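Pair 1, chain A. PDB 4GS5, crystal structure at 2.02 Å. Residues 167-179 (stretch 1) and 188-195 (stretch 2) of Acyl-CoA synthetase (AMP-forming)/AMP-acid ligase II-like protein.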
# COMPACT_ATOMS: atom_id res chain seq x y z
N GLN A 167 -13.92 6.52 11.11
CA GLN A 167 -13.43 7.03 12.40
C GLN A 167 -12.37 8.12 12.27
O GLN A 167 -12.37 9.11 13.01
CB GLN A 167 -12.84 5.89 13.24
CG GLN A 167 -13.88 5.06 13.99
CD GLN A 167 -13.24 3.92 14.78
OE1 GLN A 167 -12.69 2.99 14.19
NE2 GLN A 167 -13.32 3.99 16.10
N ILE A 168 -11.44 7.92 11.34
CA ILE A 168 -10.37 8.88 11.10
C ILE A 168 -10.94 10.19 10.57
O ILE A 168 -10.47 11.26 10.96
CB ILE A 168 -9.32 8.32 10.15
CG1 ILE A 168 -8.50 7.25 10.87
CG2 ILE A 168 -8.41 9.44 9.65
CD1 ILE A 168 -7.66 6.38 9.95
N SER A 169 -11.97 10.11 9.72
CA SER A 169 -12.61 11.30 9.16
C SER A 169 -13.15 12.22 10.24
O SER A 169 -13.28 13.42 10.02
CB SER A 169 -13.79 10.91 8.25
OG SER A 169 -13.32 10.34 7.05
N ASP A 170 -13.48 11.66 11.39
CA ASP A 170 -14.04 12.47 12.46
C ASP A 170 -13.05 12.97 13.51
O ASP A 170 -13.45 13.62 14.48
CB ASP A 170 -15.21 11.75 13.13
CG ASP A 170 -16.51 12.46 12.86
OD1 ASP A 170 -16.90 13.33 13.68
OD2 ASP A 170 -17.14 12.17 11.82
N LEU A 171 -11.76 12.66 13.33
CA LEU A 171 -10.73 13.10 14.26
C LEU A 171 -10.24 14.50 13.90
O LEU A 171 -9.88 14.76 12.77
CB LEU A 171 -9.54 12.13 14.25
CG LEU A 171 -9.79 10.70 14.71
CD1 LEU A 171 -8.51 9.85 14.56
CD2 LEU A 171 -10.28 10.69 16.15
N ALA A 172 -10.21 15.38 14.89
CA ALA A 172 -9.63 16.71 14.74
C ALA A 172 -8.10 16.65 14.85
O ALA A 172 -7.51 17.31 15.72
CB ALA A 172 -10.21 17.66 15.80
N MSE A 173 -7.49 15.86 13.97
CA MSE A 173 -6.06 15.61 14.00
C MSE A 173 -5.60 15.11 12.64
O MSE A 173 -6.22 14.20 12.09
CB MSE A 173 -5.74 14.53 15.04
CG MSE A 173 -4.34 13.97 14.89
SE MSE A 173 -3.80 12.76 16.32
CE MSE A 173 -5.09 11.34 15.95
N PRO A 174 -4.51 15.67 12.10
CA PRO A 174 -4.03 15.26 10.77
C PRO A 174 -3.60 13.80 10.74
O PRO A 174 -2.72 13.42 11.51
CB PRO A 174 -2.80 16.16 10.53
CG PRO A 174 -2.87 17.22 11.54
CD PRO A 174 -3.66 16.72 12.70
N VAL A 175 -4.20 13.00 9.85
CA VAL A 175 -3.82 11.61 9.66
C VAL A 175 -3.52 11.35 8.18
O VAL A 175 -4.29 11.76 7.29
CB VAL A 175 -4.95 10.66 10.13
CG1 VAL A 175 -4.55 9.23 9.95
CG2 VAL A 175 -5.30 10.92 11.61
N TYR A 176 -2.39 10.68 7.92
CA TYR A 176 -1.93 10.42 6.56
C TYR A 176 -1.65 8.95 6.44
O TYR A 176 -1.49 8.27 7.46
CB TYR A 176 -0.63 11.18 6.28
CG TYR A 176 -0.76 12.66 6.42
CD1 TYR A 176 -1.14 13.46 5.34
CD2 TYR A 176 -0.51 13.28 7.64
CE1 TYR A 176 -1.26 14.83 5.47
CE2 TYR A 176 -0.63 14.64 7.78
CZ TYR A 176 -1.00 15.41 6.70
OH TYR A 176 -1.11 16.77 6.87
N GLN A 177 -1.61 8.44 5.21
CA GLN A 177 -1.18 7.07 4.96
C GLN A 177 -0.09 7.05 3.89
O GLN A 177 -0.19 7.77 2.90
CB GLN A 177 -2.36 6.15 4.57
CG GLN A 177 -1.93 4.66 4.48
CD GLN A 177 -3.08 3.69 4.63
OE1 GLN A 177 -4.21 3.99 4.28
NE2 GLN A 177 -2.80 2.51 5.20
N SER A 178 0.94 6.25 4.12
CA SER A 178 2.09 6.16 3.22
C SER A 178 1.82 5.26 2.02
O SER A 178 1.07 4.28 2.11
CB SER A 178 3.29 5.54 3.95
OG SER A 178 3.69 6.36 5.03
N TYR A 179 2.45 5.58 0.90
CA TYR A 179 2.64 4.61 -0.18
C TYR A 179 4.15 4.44 -0.33
O TYR A 179 4.87 5.42 -0.46
CB TYR A 179 2.05 5.12 -1.49
CG TYR A 179 2.38 4.25 -2.70
CD1 TYR A 179 1.56 3.18 -3.05
CD2 TYR A 179 3.49 4.52 -3.49
CE1 TYR A 179 1.85 2.39 -4.17
CE2 TYR A 179 3.79 3.74 -4.61
CZ TYR A 179 2.97 2.68 -4.94
OH TYR A 179 3.26 1.91 -6.05
N VAL A 188 7.21 7.04 -0.62
CA VAL A 188 7.51 7.97 -1.71
C VAL A 188 6.32 8.89 -1.98
O VAL A 188 6.41 9.82 -2.79
CB VAL A 188 7.88 7.24 -3.02
CG1 VAL A 188 9.10 6.36 -2.80
CG2 VAL A 188 6.69 6.43 -3.55
N ALA A 189 5.21 8.63 -1.28
CA ALA A 189 4.00 9.44 -1.45
C ALA A 189 3.09 9.33 -0.24
O ALA A 189 3.19 8.37 0.52
CB ALA A 189 3.25 9.05 -2.73
N LEU A 190 2.20 10.31 -0.06
CA LEU A 190 1.32 10.36 1.11
C LEU A 190 -0.13 10.69 0.75
O LEU A 190 -0.38 11.61 -0.03
CB LEU A 190 1.80 11.40 2.13
CG LEU A 190 3.16 11.28 2.79
CD1 LEU A 190 3.47 12.56 3.59
CD2 LEU A 190 3.19 10.05 3.70
N LYS A 191 -1.07 9.93 1.32
CA LYS A 191 -2.50 10.20 1.17
C LYS A 191 -3.04 10.93 2.40
O LYS A 191 -2.75 10.54 3.53
CB LYS A 191 -3.25 8.87 1.03
CG LYS A 191 -4.79 9.02 0.94
CD LYS A 191 -5.48 7.66 0.87
CE LYS A 191 -5.31 7.01 -0.48
NZ LYS A 191 -5.95 5.65 -0.51
N ALA A 192 -3.85 11.96 2.21
CA ALA A 192 -4.49 12.60 3.36
C ALA A 192 -5.78 11.88 3.68
O ALA A 192 -6.65 11.75 2.82
CB ALA A 192 -4.76 14.12 3.06
N LEU A 193 -5.94 11.41 4.92
CA LEU A 193 -7.13 10.62 5.25
C LEU A 193 -8.24 11.42 5.94
O LEU A 193 -9.33 10.91 6.18
CB LEU A 193 -6.78 9.39 6.11
CG LEU A 193 -5.84 8.35 5.49
CD1 LEU A 193 -5.46 7.28 6.55
CD2 LEU A 193 -6.46 7.69 4.25
N ASN A 194 -7.97 12.67 6.28
CA ASN A 194 -9.03 13.53 6.83
C ASN A 194 -8.70 14.99 6.58
O ASN A 194 -7.71 15.30 5.93
CB ASN A 194 -9.28 13.25 8.33
CG ASN A 194 -8.04 13.46 9.19
OD1 ASN A 194 -7.05 14.04 8.74
ND2 ASN A 194 -8.09 13.00 10.44
N GLY A 195 -9.56 15.89 7.06
CA GLY A 195 -9.39 17.31 6.79
C GLY A 195 -9.99 17.62 5.42
O GLY A 195 -10.39 16.71 4.68
O HOH W 1 -12.00 11.73 5.08
O HOH W 2 -12.17 14.91 7.84
O HOH W 3 -4.96 14.49 6.76
O HOH W 4 -6.09 4.45 2.42

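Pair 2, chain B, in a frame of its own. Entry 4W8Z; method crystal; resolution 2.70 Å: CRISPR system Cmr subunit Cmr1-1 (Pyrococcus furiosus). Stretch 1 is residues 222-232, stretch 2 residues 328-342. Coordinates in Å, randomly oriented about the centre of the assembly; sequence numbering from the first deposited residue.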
# COMPACT_ATOMS: atom_id res chain seq x y z
N THR B 222 -6.06 9.29 -4.39
CA THR B 222 -5.77 9.08 -5.80
C THR B 222 -4.27 9.02 -6.00
O THR B 222 -3.51 9.56 -5.19
CB THR B 222 -6.36 10.19 -6.70
OG1 THR B 222 -5.68 11.43 -6.44
CG2 THR B 222 -7.85 10.35 -6.47
N LEU B 223 -3.85 8.38 -7.09
CA LEU B 223 -2.43 8.35 -7.43
C LEU B 223 -1.92 9.75 -7.76
O LEU B 223 -0.84 10.14 -7.31
CB LEU B 223 -2.18 7.42 -8.62
CG LEU B 223 -0.74 7.52 -9.15
CD1 LEU B 223 0.25 7.02 -8.11
CD2 LEU B 223 -0.57 6.79 -10.47
N LYS B 224 -2.71 10.49 -8.53
CA LYS B 224 -2.32 11.83 -8.98
C LYS B 224 -1.93 12.74 -7.84
O LYS B 224 -0.93 13.45 -7.92
CB LYS B 224 -3.45 12.48 -9.78
CG LYS B 224 -3.04 13.78 -10.45
CD LYS B 224 -4.24 14.57 -10.91
CE LYS B 224 -3.88 15.49 -12.07
NZ LYS B 224 -3.53 14.69 -13.29
N PHE B 225 -2.72 12.72 -6.77
CA PHE B 225 -2.47 13.60 -5.64
C PHE B 225 -1.84 12.84 -4.49
O PHE B 225 -2.42 12.71 -3.41
CB PHE B 225 -3.76 14.28 -5.20
CG PHE B 225 -4.31 15.22 -6.23
CD1 PHE B 225 -3.74 16.47 -6.42
CD2 PHE B 225 -5.39 14.86 -7.02
CE1 PHE B 225 -4.23 17.34 -7.37
CE2 PHE B 225 -5.89 15.72 -7.98
CZ PHE B 225 -5.31 16.97 -8.15
N SER B 226 -0.63 12.33 -4.72
CA SER B 226 0.11 11.60 -3.70
C SER B 226 1.61 11.87 -3.80
O SER B 226 2.08 12.38 -4.81
CB SER B 226 -0.17 10.10 -3.81
OG SER B 226 0.37 9.56 -5.00
N ASP B 227 2.34 11.54 -2.75
CA ASP B 227 3.80 11.63 -2.77
C ASP B 227 4.40 10.26 -2.59
O ASP B 227 4.04 9.53 -1.67
CB ASP B 227 4.31 12.57 -1.68
CG ASP B 227 4.27 14.02 -2.10
OD1 ASP B 227 3.88 14.31 -3.25
OD2 ASP B 227 4.65 14.88 -1.27
N VAL B 228 5.33 9.89 -3.47
CA VAL B 228 6.02 8.62 -3.36
C VAL B 228 7.50 8.88 -3.19
O VAL B 228 8.10 9.62 -3.97
CB VAL B 228 5.77 7.72 -4.60
CG1 VAL B 228 6.46 6.38 -4.42
CG2 VAL B 228 4.28 7.52 -4.82
N GLU B 229 8.09 8.27 -2.16
CA GLU B 229 9.50 8.44 -1.84
C GLU B 229 10.17 7.11 -1.58
O GLU B 229 9.51 6.14 -1.17
CB GLU B 229 9.66 9.35 -0.62
CG GLU B 229 9.11 10.74 -0.79
CD GLU B 229 8.92 11.46 0.53
OE1 GLU B 229 8.91 12.71 0.53
OE2 GLU B 229 8.78 10.78 1.57
N VAL B 230 11.48 7.05 -1.80
CA VAL B 230 12.25 5.85 -1.49
C VAL B 230 13.53 6.22 -0.73
O VAL B 230 13.98 7.37 -0.77
CB VAL B 230 12.64 5.06 -2.75
CG1 VAL B 230 11.40 4.65 -3.54
CG2 VAL B 230 13.59 5.87 -3.62
N PHE B 231 14.11 5.24 -0.05
CA PHE B 231 15.42 5.42 0.56
C PHE B 231 16.20 4.12 0.48
O PHE B 231 15.62 3.03 0.48
CB PHE B 231 15.30 5.90 2.02
CG PHE B 231 14.74 4.88 2.97
CD1 PHE B 231 15.54 3.89 3.53
CD2 PHE B 231 13.41 4.92 3.35
CE1 PHE B 231 15.03 2.96 4.42
CE2 PHE B 231 12.88 4.00 4.24
CZ PHE B 231 13.70 3.01 4.77
N GLY B 232 17.52 4.23 0.41
CA GLY B 232 18.38 3.06 0.30
C GLY B 232 19.40 3.18 -0.81
O GLY B 232 19.73 4.29 -1.24
N PHE B 328 11.15 11.35 10.70
CA PHE B 328 11.86 10.33 11.45
C PHE B 328 12.56 9.33 10.53
O PHE B 328 13.29 8.45 11.00
CB PHE B 328 10.90 9.62 12.40
CG PHE B 328 10.28 10.54 13.42
CD1 PHE B 328 9.08 11.18 13.15
CD2 PHE B 328 10.92 10.79 14.62
CE1 PHE B 328 8.52 12.05 14.08
CE2 PHE B 328 10.36 11.65 15.55
CZ PHE B 328 9.16 12.28 15.28
N ILE B 329 12.35 9.49 9.23
CA ILE B 329 13.14 8.78 8.23
C ILE B 329 14.16 9.73 7.60
O ILE B 329 15.35 9.44 7.57
CB ILE B 329 12.26 8.20 7.10
CG1 ILE B 329 11.30 7.13 7.64
CG2 ILE B 329 13.13 7.62 5.99
CD1 ILE B 329 11.97 5.80 7.91
N SER B 330 13.66 10.86 7.10
CA SER B 330 14.45 11.77 6.27
C SER B 330 15.50 12.55 7.04
O SER B 330 16.42 13.11 6.44
CB SER B 330 13.52 12.74 5.55
OG SER B 330 12.95 13.67 6.46
N SER B 331 15.37 12.61 8.36
CA SER B 331 16.38 13.29 9.17
C SER B 331 17.56 12.36 9.41
O SER B 331 18.64 12.80 9.81
CB SER B 331 15.80 13.76 10.50
OG SER B 331 15.64 12.67 11.40
N ARG B 332 17.35 11.07 9.17
CA ARG B 332 18.36 10.07 9.49
C ARG B 332 19.09 9.51 8.27
O ARG B 332 20.18 8.97 8.40
CB ARG B 332 17.73 8.93 10.30
CG ARG B 332 17.39 9.31 11.73
CD ARG B 332 16.91 8.11 12.55
NE ARG B 332 17.92 7.06 12.67
CZ ARG B 332 17.83 5.86 12.10
NH1 ARG B 332 16.76 5.56 11.37
NH2 ARG B 332 18.79 4.97 12.27
N LEU B 333 18.49 9.65 7.08
CA LEU B 333 19.13 9.16 5.85
C LEU B 333 18.50 9.75 4.58
O LEU B 333 17.33 10.14 4.60
CB LEU B 333 19.12 7.63 5.82
CG LEU B 333 17.85 6.86 6.19
CD1 LEU B 333 16.95 6.76 4.99
CD2 LEU B 333 18.23 5.48 6.71
N PRO B 334 19.27 9.82 3.48
CA PRO B 334 18.81 10.46 2.24
C PRO B 334 17.58 9.83 1.60
O PRO B 334 17.54 8.63 1.35
CB PRO B 334 20.02 10.32 1.30
CG PRO B 334 20.82 9.20 1.87
CD PRO B 334 20.65 9.32 3.35
N VAL B 335 16.58 10.67 1.31
CA VAL B 335 15.32 10.24 0.72
C VAL B 335 15.15 10.83 -0.68
O VAL B 335 15.39 12.02 -0.88
CB VAL B 335 14.13 10.66 1.60
CG1 VAL B 335 12.81 10.38 0.91
CG2 VAL B 335 14.20 9.97 2.95
N THR B 336 14.75 10.01 -1.64
CA THR B 336 14.53 10.49 -3.00
C THR B 336 13.05 10.57 -3.35
O THR B 336 12.32 9.59 -3.18
CB THR B 336 15.22 9.58 -4.03
OG1 THR B 336 16.64 9.58 -3.79
CG2 THR B 336 14.94 10.06 -5.45
N LYS B 337 12.62 11.72 -3.83
CA LYS B 337 11.24 11.89 -4.27
C LYS B 337 11.02 11.21 -5.62
O LYS B 337 11.74 11.47 -6.59
CB LYS B 337 10.87 13.37 -4.36
CG LYS B 337 9.41 13.65 -4.68
CD LYS B 337 8.78 14.60 -3.67
CE LYS B 337 8.44 13.89 -2.37
NZ LYS B 337 7.95 14.82 -1.30
N VAL B 338 10.04 10.32 -5.68
CA VAL B 338 9.74 9.57 -6.90
C VAL B 338 8.58 10.21 -7.66
O VAL B 338 8.57 10.27 -8.89
CB VAL B 338 9.40 8.09 -6.58
CG1 VAL B 338 9.05 7.32 -7.85
CG2 VAL B 338 10.55 7.43 -5.84
N TRP B 339 7.60 10.71 -6.90
CA TRP B 339 6.40 11.31 -7.47
C TRP B 339 5.87 12.39 -6.54
O TRP B 339 5.69 12.17 -5.35
CB TRP B 339 5.34 10.23 -7.71
CG TRP B 339 4.07 10.73 -8.31
CD1 TRP B 339 2.90 10.99 -7.66
CD2 TRP B 339 3.83 11.03 -9.69
NE1 TRP B 339 1.95 11.43 -8.54
CE2 TRP B 339 2.50 11.46 -9.80
CE3 TRP B 339 4.62 10.97 -10.85
CZ2 TRP B 339 1.93 11.84 -11.02
CZ3 TRP B 339 4.05 11.34 -12.06
CH2 TRP B 339 2.72 11.77 -12.13
N GLY B 340 5.62 13.58 -7.09
CA GLY B 340 5.19 14.70 -6.28
C GLY B 340 3.82 15.23 -6.68
O GLY B 340 3.71 16.03 -7.61
N GLY B 341 2.79 14.77 -5.99
CA GLY B 341 1.43 15.24 -6.21
C GLY B 341 1.19 16.56 -5.50
O GLY B 341 0.24 17.27 -5.80
N TRP B 342 2.07 16.88 -4.55
CA TRP B 342 2.02 18.14 -3.83
C TRP B 342 3.21 19.03 -4.18
O TRP B 342 3.20 19.72 -5.20
CB TRP B 342 1.98 17.90 -2.32

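Where do the two contacts differ most sharply? At the matched positions Asn A194 and Trp B339, which sit at the same point of the fold but hold the chain before the strand in different ways. In pair 1 the amide of Asn A194 works in both directions: ND2 donates to Ile A168 O at 3.0 Å and to Met A173 O at 2.8 Å, while OD1 accepts from Val A175 N at 3.2 Å. In pair 2 the backbone takes over that last role, Val B228 N donating to Trp B339 O at 3.0 Å, and the indole reaches back along the partner, where NE1 makes a weak hydrogen bond to Leu B223 O at 3.3 Å.

What geometry do they share? Each is an antiparallel strand pair, with 146° between strand directions in pair 1 and 147° in pair 2, and 14 central residues superpose at 0.9 Å. Gln A177 and Lys A191 match Val B230 and Thr B336, and both couples are joined by two backbone hydrogen bonds: Lys A191 N to Gln A177 O is 2.8 Å, and Thr B336 N to Val B230 O is 2.9 Å. Further along, Leu A193 N donates to Val A175 O at 2.9 Å, as Val B338 N does to Val B228 O at 2.7 Å. In pair 2 a bulge follows, so that Trp B339 N also reaches Val B228 O, at 3.2 Å.

How is the face carrying Tyr A176 and Ala A192 filled in pair 2? By charge. Tyr A176 lays its ring beside a small neighbour, with CE1 4.3 Å from Ala A192 CB. The matching residues are Glu B229 and Lys B337, and Lys B337 NZ forms salt bridges with Glu B229 OE1 at 3.0 Å and with Asp B227 OD2 at 3.3 Å, so one ammonium group ties together two acids of the facing strand.

Which apolar packing survives the change of sequence? The matched Leu A193 and Val B338 both point toward the other stretch and meet a valine there: Leu A193 CD1 lies 4.0 Å from Val A175 CG1, and Val B338 CB lies 4.0 Å from Val B228 CG1. Leu A193 also touches the helix, its CB 3.9 Å from Ile A168 CG2. Pair 2 has its helical contact at Phe B231, which matches Ser A178; its CD2 is 3.8 Å from Ile B329 CG2, and its CD1 3.5 Å from Leu B333 CD1.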